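Local coordinates for diaminopimelate decarboxylase (Psychromonas ingrahamii, PDB 4XG1), which probably catalyses the pyridoxal phosphate-dependent decarboxylation of meso-diaminopimelate to L-lysine, the last step of lysine biosynthesis, at residues G106-E109 against I110-S113; V182-I185 against A186-L189; A361-E364 against G365-L368. All blocks are in the same frame, centred on the assembly; numbering follows the deposited sequence.

Contact 1. Residues G106-E109 against I110-S113; sequences GKTE and IEIS
The carboxylate of Glu111 turns an edge to Thr108: the backbone N of Thr108 comes in close to the carboxylate plane, onto the anti lone pair of Glu111 OE1, at 3.1 Å and nearly straight (174°). To one side of that plane lie Thr108 OG1 and CG2, the methyl 3.9 Å from Glu111 OE1; a water bridging Gly106 O and OE1 sits toward the same side. OE2 takes the N-H of Val84. With chi1 at 68°, Thr108 OG1 is tucked between its own N and carbonyl carbon, facing the first turn of the helix and accepting from Glu111 N at 3.1 Å. Thr108 is thus the N-cap, and the two reciprocal bonds make a capping box; a weak bond from OG1 to Glu111 OE1 (3.5 Å) joins the same side chains. The helix proper opens with Ile112 N bonded to Thr108 O at 2.9 Å. Beside the cap, Ile112 CG1 lies 4.1 Å from Lys107 CB, while the Lys107 ammonium runs off to Glu130. With an alanine in place of Glu111, the N of Thr108 would probably lose its acceptor and the loop be less firmly tied to the helix. Sitting by the helix N-terminus among several donors, the carboxylate is likely to stay ionised, and the box gives Glu111 N an acceptor no preceding turn could supply and ties down the N-cap N-H as well.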
loop_
_atom_site.group_PDB
_atom_site.type_symbol
_atom_site.label_atom_id
_atom_site.label_comp_id
_atom_site.label_asym_id
_atom_site.label_seq_id
_atom_site.Cartn_x
_atom_site.Cartn_y
_atom_site.Cartn_z
ATOM N N GLY B 106 5.628 -7.804 16.196
ATOM C CA GLY B 106 4.461 -7.211 16.869
ATOM C C GLY B 106 3.339 -8.175 17.100
ATOM O O GLY B 106 2.161 -7.796 17.082
ATOM N N LYS B 107 3.670 -9.426 17.340
ATOM C CA LYS B 107 2.640 -10.478 17.506
ATOM C C LYS B 107 1.730 -10.151 18.686
ATOM O O LYS B 107 2.223 -9.886 19.781
ATOM C CB LYS B 107 3.311 -11.821 17.766
ATOM C CG LYS B 107 4.270 -12.275 16.680
ATOM C CD LYS B 107 4.825 -13.640 16.999
ATOM C CE LYS B 107 5.944 -14.066 16.068
ATOM N NZ LYS B 107 7.254 -13.443 16.405
ATOM N N THR B 108 0.421 -10.157 18.468
ATOM C CA THR B 108 -0.572 -9.978 19.571
ATOM C C THR B 108 -0.898 -11.290 20.291
ATOM O O THR B 108 -0.637 -12.401 19.783
ATOM C CB THR B 108 -1.923 -9.439 19.072
ATOM O OG1 THR B 108 -2.575 -10.429 18.260
ATOM C CG2 THR B 108 -1.735 -8.194 18.305
ATOM N N GLU B 109 -1.450 -11.154 21.486
ATOM C CA GLU B 109 -1.805 -12.333 22.295
ATOM C C GLU B 109 -2.798 -13.198 21.539
ATOM O O GLU B 109 -2.668 -14.430 21.499
ATOM C CB GLU B 109 -2.389 -11.911 23.647
ATOM C CG GLU B 109 -1.374 -11.220 24.541
ATOM C CD GLU B 109 -1.974 -10.680 25.816
ATOM O OE1 GLU B 109 -2.405 -11.493 26.685
ATOM O OE2 GLU B 109 -2.016 -9.430 25.943
ATOM N N ILE B 110 -3.742 -12.532 20.876
ATOM C CA ILE B 110 -4.729 -13.211 20.051
ATOM C C ILE B 110 -4.081 -14.056 18.952
ATOM O O ILE B 110 -4.462 -15.211 18.740
ATOM C CB ILE B 110 -5.736 -12.219 19.447
ATOM C CG1 ILE B 110 -6.621 -11.663 20.572
ATOM C CG2 ILE B 110 -6.611 -12.903 18.389
ATOM C CD1 ILE B 110 -7.639 -10.628 20.128
ATOM N N GLU B 111 -3.087 -13.498 18.274
ATOM C CA GLU B 111 -2.379 -14.232 17.242
ATOM C C GLU B 111 -1.601 -15.373 17.858
ATOM O O GLU B 111 -1.504 -16.434 17.283
ATOM C CB GLU B 111 -1.421 -13.312 16.452
ATOM C CG GLU B 111 -2.112 -12.176 15.721
ATOM C CD GLU B 111 -1.139 -11.304 14.914
ATOM O OE1 GLU B 111 -0.377 -10.546 15.546
ATOM O OE2 GLU B 111 -1.173 -11.367 13.663
ATOM N N ILE B 112 -0.978 -15.130 18.990
ATOM C CA ILE B 112 -0.145 -16.176 19.603
ATOM C C ILE B 112 -0.985 -17.357 20.085
ATOM O O ILE B 112 -0.646 -18.518 19.854
ATOM C CB ILE B 112 0.649 -15.634 20.779
ATOM C CG1 ILE B 112 1.716 -14.643 20.287
ATOM C CG2 ILE B 112 1.340 -16.772 21.498
ATOM C CD1 ILE B 112 2.055 -13.575 21.311
ATOM N N SER B 113 -2.107 -17.037 20.719
ATOM C CA SER B 113 -3.107 -18.032 21.037
ATOM C C SER B 113 -3.578 -18.845 19.834
ATOM O O SER B 113 -3.635 -20.071 19.875
ATOM C CB SER B 113 -4.290 -17.338 21.669
ATOM O OG SER B 113 -5.198 -18.323 22.110
HETATM O O HOH W 1 0.414 -8.131 15.086
#

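Contact 2. Residues V182-I185 against A186-L189; sequences VYKI and ASDL. With K (potassium ion), chain O.
Lys184 reaches Asp188 in two steps: its CG stands anti to the backbone N (chi1 178°), which sends the chain outward from the helix, and the near-eclipsed chi4 (-12°) hooks NZ over toward Asp188, whose chi1 of -70° turns the carboxylate back. The two side chains pass obliquely, and NZ ends 3.5 Å from Asp188 OD2, a long salt bridge one helical turn apart on the exposed side. Beneath it the backbone runs as regular alpha-helix, Asp188 N bonding to Lys184 O at 2.9 Å. Ser187 OG also points at Lys184 O, but too closely modelled for the length to be trusted. Ile185 and Leu189 lie side by side and point the same way, Ile185 CG2 against Leu189 CD1 at 3.9 Å, next to Tyr132 and Asn135 of helix 128-140. Ala186 faces inward, its methyl 3.5 Å from Tyr183 O and against strands 145-152 and 192-198, where the Tyr183 hydroxyl bonds to Gly196 and Ile149. Helix 179-188 lies on the outside of the barrel strands. At its C-terminal end a potassium ion takes Ser187 O and Leu189 O, each at 3.1 Å, with a water at 2.6 Å and Leu192 O as further ligands. All are neutral oxygens. The ion joins the helix end to Leu192 at the start of strand 192-198, and the partial negative charge of that end probably adds to its binding.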
loop_
_atom_site.group_PDB
_atom_site.type_symbol
_atom_site.label_atom_id
_atom_site.label_comp_id
_atom_site.label_asym_id
_atom_site.label_seq_id
_atom_site.Cartn_x
_atom_site.Cartn_y
_atom_site.Cartn_z
ATOM N N VAL B 182 19.389 -13.837 26.462
ATOM C CA VAL B 182 17.947 -13.955 26.262
ATOM C C VAL B 182 17.592 -15.425 26.082
ATOM O O VAL B 182 16.518 -15.852 26.488
ATOM C CB VAL B 182 17.361 -13.074 25.109
ATOM C CG1 VAL B 182 17.629 -11.589 25.332
ATOM C CG2 VAL B 182 17.880 -13.507 23.758
ATOM N N TYR B 183 18.474 -16.176 25.446
ATOM C CA TYR B 183 18.259 -17.593 25.330
ATOM C C TYR B 183 18.147 -18.187 26.713
ATOM O O TYR B 183 17.433 -19.163 26.920
ATOM C CB TYR B 183 19.365 -18.261 24.543
ATOM C CG TYR B 183 18.926 -18.533 23.149
ATOM C CD1 TYR B 183 18.095 -19.597 22.868
ATOM C CD2 TYR B 183 19.315 -17.708 22.085
ATOM C CE1 TYR B 183 17.691 -19.868 21.562
ATOM C CE2 TYR B 183 18.898 -17.966 20.782
ATOM C CZ TYR B 183 18.084 -19.041 20.529
ATOM O OH TYR B 183 17.692 -19.334 19.247
ATOM N N LYS B 184 18.865 -17.583 27.653
ATOM C CA LYS B 184 18.834 -18.016 29.025
ATOM C C LYS B 184 17.463 -17.786 29.573
ATOM O O LYS B 184 16.849 -18.691 30.107
ATOM C CB LYS B 184 19.870 -17.254 29.860
ATOM C CG LYS B 184 19.884 -17.605 31.353
ATOM C CD LYS B 184 21.289 -17.439 31.937
ATOM C CE LYS B 184 21.454 -18.048 33.364
ATOM N NZ LYS B 184 20.180 -18.441 34.063
ATOM N N ILE B 185 17.011 -16.545 29.484
ATOM C CA ILE B 185 15.697 -16.147 29.986
ATOM C C ILE B 185 14.626 -17.074 29.458
ATOM O O ILE B 185 13.721 -17.461 30.184
ATOM C CB ILE B 185 15.357 -14.714 29.554
ATOM C CG1 ILE B 185 16.236 -13.712 30.319
ATOM C CG2 ILE B 185 13.891 -14.408 29.813
ATOM C CD1 ILE B 185 16.195 -12.286 29.796
ATOM N N ALA B 186 14.748 -17.443 28.190
ATOM C CA ALA B 186 13.813 -18.358 27.580
ATOM C C ALA B 186 13.854 -19.708 28.282
ATOM O O ALA B 186 12.806 -20.276 28.593
ATOM C CB ALA B 186 14.129 -18.536 26.100
ATOM N N SER B 187 15.064 -20.241 28.480
ATOM C CA SER B 187 15.254 -21.524 29.182
ATOM C C SER B 187 14.566 -21.463 30.549
ATOM O O SER B 187 13.817 -22.353 30.911
ATOM C CB SER B 187 16.728 -21.862 29.365
ATOM O OG SER B 187 17.220 -21.090 30.424
ATOM N N ASP B 188 14.770 -20.374 31.273
ATOM C CA ASP B 188 14.135 -20.186 32.579
ATOM C C ASP B 188 12.623 -20.108 32.520
ATOM O O ASP B 188 11.957 -20.186 33.555
ATOM C CB ASP B 188 14.654 -18.911 33.271
ATOM C CG ASP B 188 16.108 -19.038 33.746
ATOM O OD1 ASP B 188 16.643 -20.184 33.814
ATOM O OD2 ASP B 188 16.701 -17.967 34.052
ATOM N N LEU B 189 12.064 -19.884 31.344
ATOM C CA LEU B 189 10.626 -19.780 31.256
ATOM C C LEU B 189 10.059 -21.152 30.997
ATOM O O LEU B 189 10.600 -21.960 30.184
ATOM C CB LEU B 189 10.205 -18.755 30.213
ATOM C CG LEU B 189 10.539 -17.327 30.658
ATOM C CD1 LEU B 189 10.592 -16.402 29.448
ATOM C CD2 LEU B 189 9.563 -16.818 31.701
HETATM K K K O . 12.520 -23.724 28.430
HETATM O O HOH W 2 13.946 -25.068 26.649
#

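Contact 3. Residues A361-E364 against G365-L368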
loop_
_atom_site.group_PDB
_atom_site.type_symbol
_atom_site.label_atom_id
_atom_site.label_comp_id
_atom_site.label_asym_id
_atom_site.label_seq_id
_atom_site.Cartn_x
_atom_site.Cartn_y
_atom_site.Cartn_z
ATOM N N ALA B 361 7.467 1.151 -28.538
ATOM C CA ALA B 361 6.684 1.380 -29.735
ATOM C C ALA B 361 5.241 1.049 -29.403
ATOM O O ALA B 361 4.848 -0.134 -29.362
ATOM C CB ALA B 361 7.181 0.479 -30.859
ATOM N N LEU B 362 4.471 2.095 -29.172
ATOM C CA LEU B 362 3.142 1.963 -28.605
ATOM C C LEU B 362 2.043 2.634 -29.425
ATOM O O LEU B 362 2.204 3.753 -29.916
ATOM C CB LEU B 362 3.114 2.641 -27.227
ATOM C CG LEU B 362 4.070 2.172 -26.140
ATOM C CD1 LEU B 362 3.819 2.970 -24.869
ATOM C CD2 LEU B 362 3.923 0.694 -25.895
ATOM N N ALA B 363 0.907 1.961 -29.546
ATOM C CA ALA B 363 -0.338 2.649 -29.919
ATOM C C ALA B 363 -1.326 2.529 -28.761
ATOM O O ALA B 363 -1.333 1.516 -28.045
ATOM C CB ALA B 363 -0.937 2.030 -31.164
ATOM N N GLU B 364 -2.162 3.550 -28.628
ATOM C CA GLU B 364 -3.260 3.536 -27.694
ATOM C C GLU B 364 -4.041 2.271 -27.927
ATOM O O GLU B 364 -4.188 1.834 -29.066
ATOM C CB GLU B 364 -4.132 4.767 -27.850
ATOM C CG GLU B 364 -3.347 6.053 -27.639
ATOM C CD GLU B 364 -4.226 7.263 -27.522
ATOM O OE1 GLU B 364 -5.400 7.186 -27.940
ATOM O OE2 GLU B 364 -3.767 8.309 -27.015
ATOM N N GLY B 365 -4.426 1.606 -26.829
ATOM C CA GLY B 365 -5.137 0.336 -26.883
ATOM C C GLY B 365 -4.270 -0.857 -26.720
ATOM O O GLY B 365 -4.757 -1.943 -26.456
ATOM N N ASP B 366 -2.970 -0.689 -26.862
ATOM C CA ASP B 366 -2.031 -1.819 -26.676
ATOM C C ASP B 366 -1.973 -2.310 -25.218
ATOM O O ASP B 366 -2.118 -1.523 -24.283
ATOM C CB ASP B 366 -0.612 -1.391 -27.083
ATOM C CG ASP B 366 -0.402 -1.362 -28.585
ATOM O OD1 ASP B 366 -1.117 -2.103 -29.299
ATOM O OD2 ASP B 366 0.492 -0.585 -29.059
ATOM N N TYR B 367 -1.651 -3.584 -25.060
ATOM C CA TYR B 367 -1.393 -4.175 -23.776
ATOM C C TYR B 367 0.111 -4.232 -23.461
ATOM O O TYR B 367 0.913 -4.613 -24.302
ATOM C CB TYR B 367 -1.935 -5.593 -23.742
ATOM C CG TYR B 367 -3.417 -5.653 -23.708
ATOM C CD1 TYR B 367 -4.120 -5.110 -22.647
ATOM C CD2 TYR B 367 -4.130 -6.276 -24.709
ATOM C CE1 TYR B 367 -5.504 -5.163 -22.592
ATOM C CE2 TYR B 367 -5.512 -6.336 -24.668
ATOM C CZ TYR B 367 -6.196 -5.767 -23.599
ATOM O OH TYR B 367 -7.566 -5.818 -23.534
ATOM N N LEU B 368 0.490 -3.857 -22.241
ATOM C CA LEU B 368 1.862 -4.001 -21.752
ATOM C C LEU B 368 1.921 -4.949 -20.578
ATOM O O LEU B 368 0.960 -5.146 -19.875
ATOM C CB LEU B 368 2.411 -2.670 -21.316
ATOM C CG LEU B 368 2.559 -1.629 -22.408
ATOM C CD1 LEU B 368 2.980 -0.296 -21.846
ATOM C CD2 LEU B 368 3.600 -2.131 -23.383
HETATM O O HOH W 3 -3.845 -0.465 -29.752
#
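Ala363 and Asp366 are the first and last residues of a type II beta turn, with Glu364 and Gly365 at its corners, that links strand 353-361 to strand 367-371 in the beta-rich part of the enzyme. The turn closes with Asp366 N giving its hydrogen to Ala363 O at 3.0 Å, from a direction tilted off the carbonyl plane. The Asp366 side chain then folds back over the turn. Its CB starts 3.1 Å from Ala363 O; CG, anti to its own carbonyl carbon with chi1 at -78°, stays beside that same oxygen and swings the carboxylate toward the incoming chain. There OD2 accepts from Ala363 N at 2.6 Å, met from above the carboxylate plane, 38° out of it. OD1 turns the other way, to a salt bridge with Arg336 and to a water that also donates to Glu364 O. One residue is therefore held to Ala363 at both ends, its backbone N on the carbonyl and its carboxylate on the N-H, which fixes the turn without any direct strand pairing between its two arms. Gly365 has positive phi (97°), and a CB there would fall 2.5 Å from Glu364 O, which leaves no room for a side chain there. Backbone bonds from Gly365 and Asp366 to Val290 dock the turn on strand 284-294. Further in, Leu362 and Leu368 close the buried side: their side chains cross at about a right angle, and methyl CD2 of Leu362 touches CD2 of Leu368 at 3.8 Å.

Overall arrangement
Contacts 1 and 2 belong to the pyridoxal-binding barrel, with centres 20 Å apart, and both pack against helix 128-140: Ile112 and Glu109 touch Arg133 and Val137, while Ile185 meets Tyr132. Contact 3 lies across the chain's centre, 48 Å from contact 1 and 61 Å from contact 2, centre to centre. The cofactor-lysine adduct is nearest contact 1, about 9 Å from the Lys107 side chain, against about 14 Å from Tyr183 in contact 2; neither touches it. The dimer relates the distant pair: Thr108 packs on Glu291 of the second subunit, and strand 284-294, which carries that residue, is the one on which 361-368 docks within its own subunit.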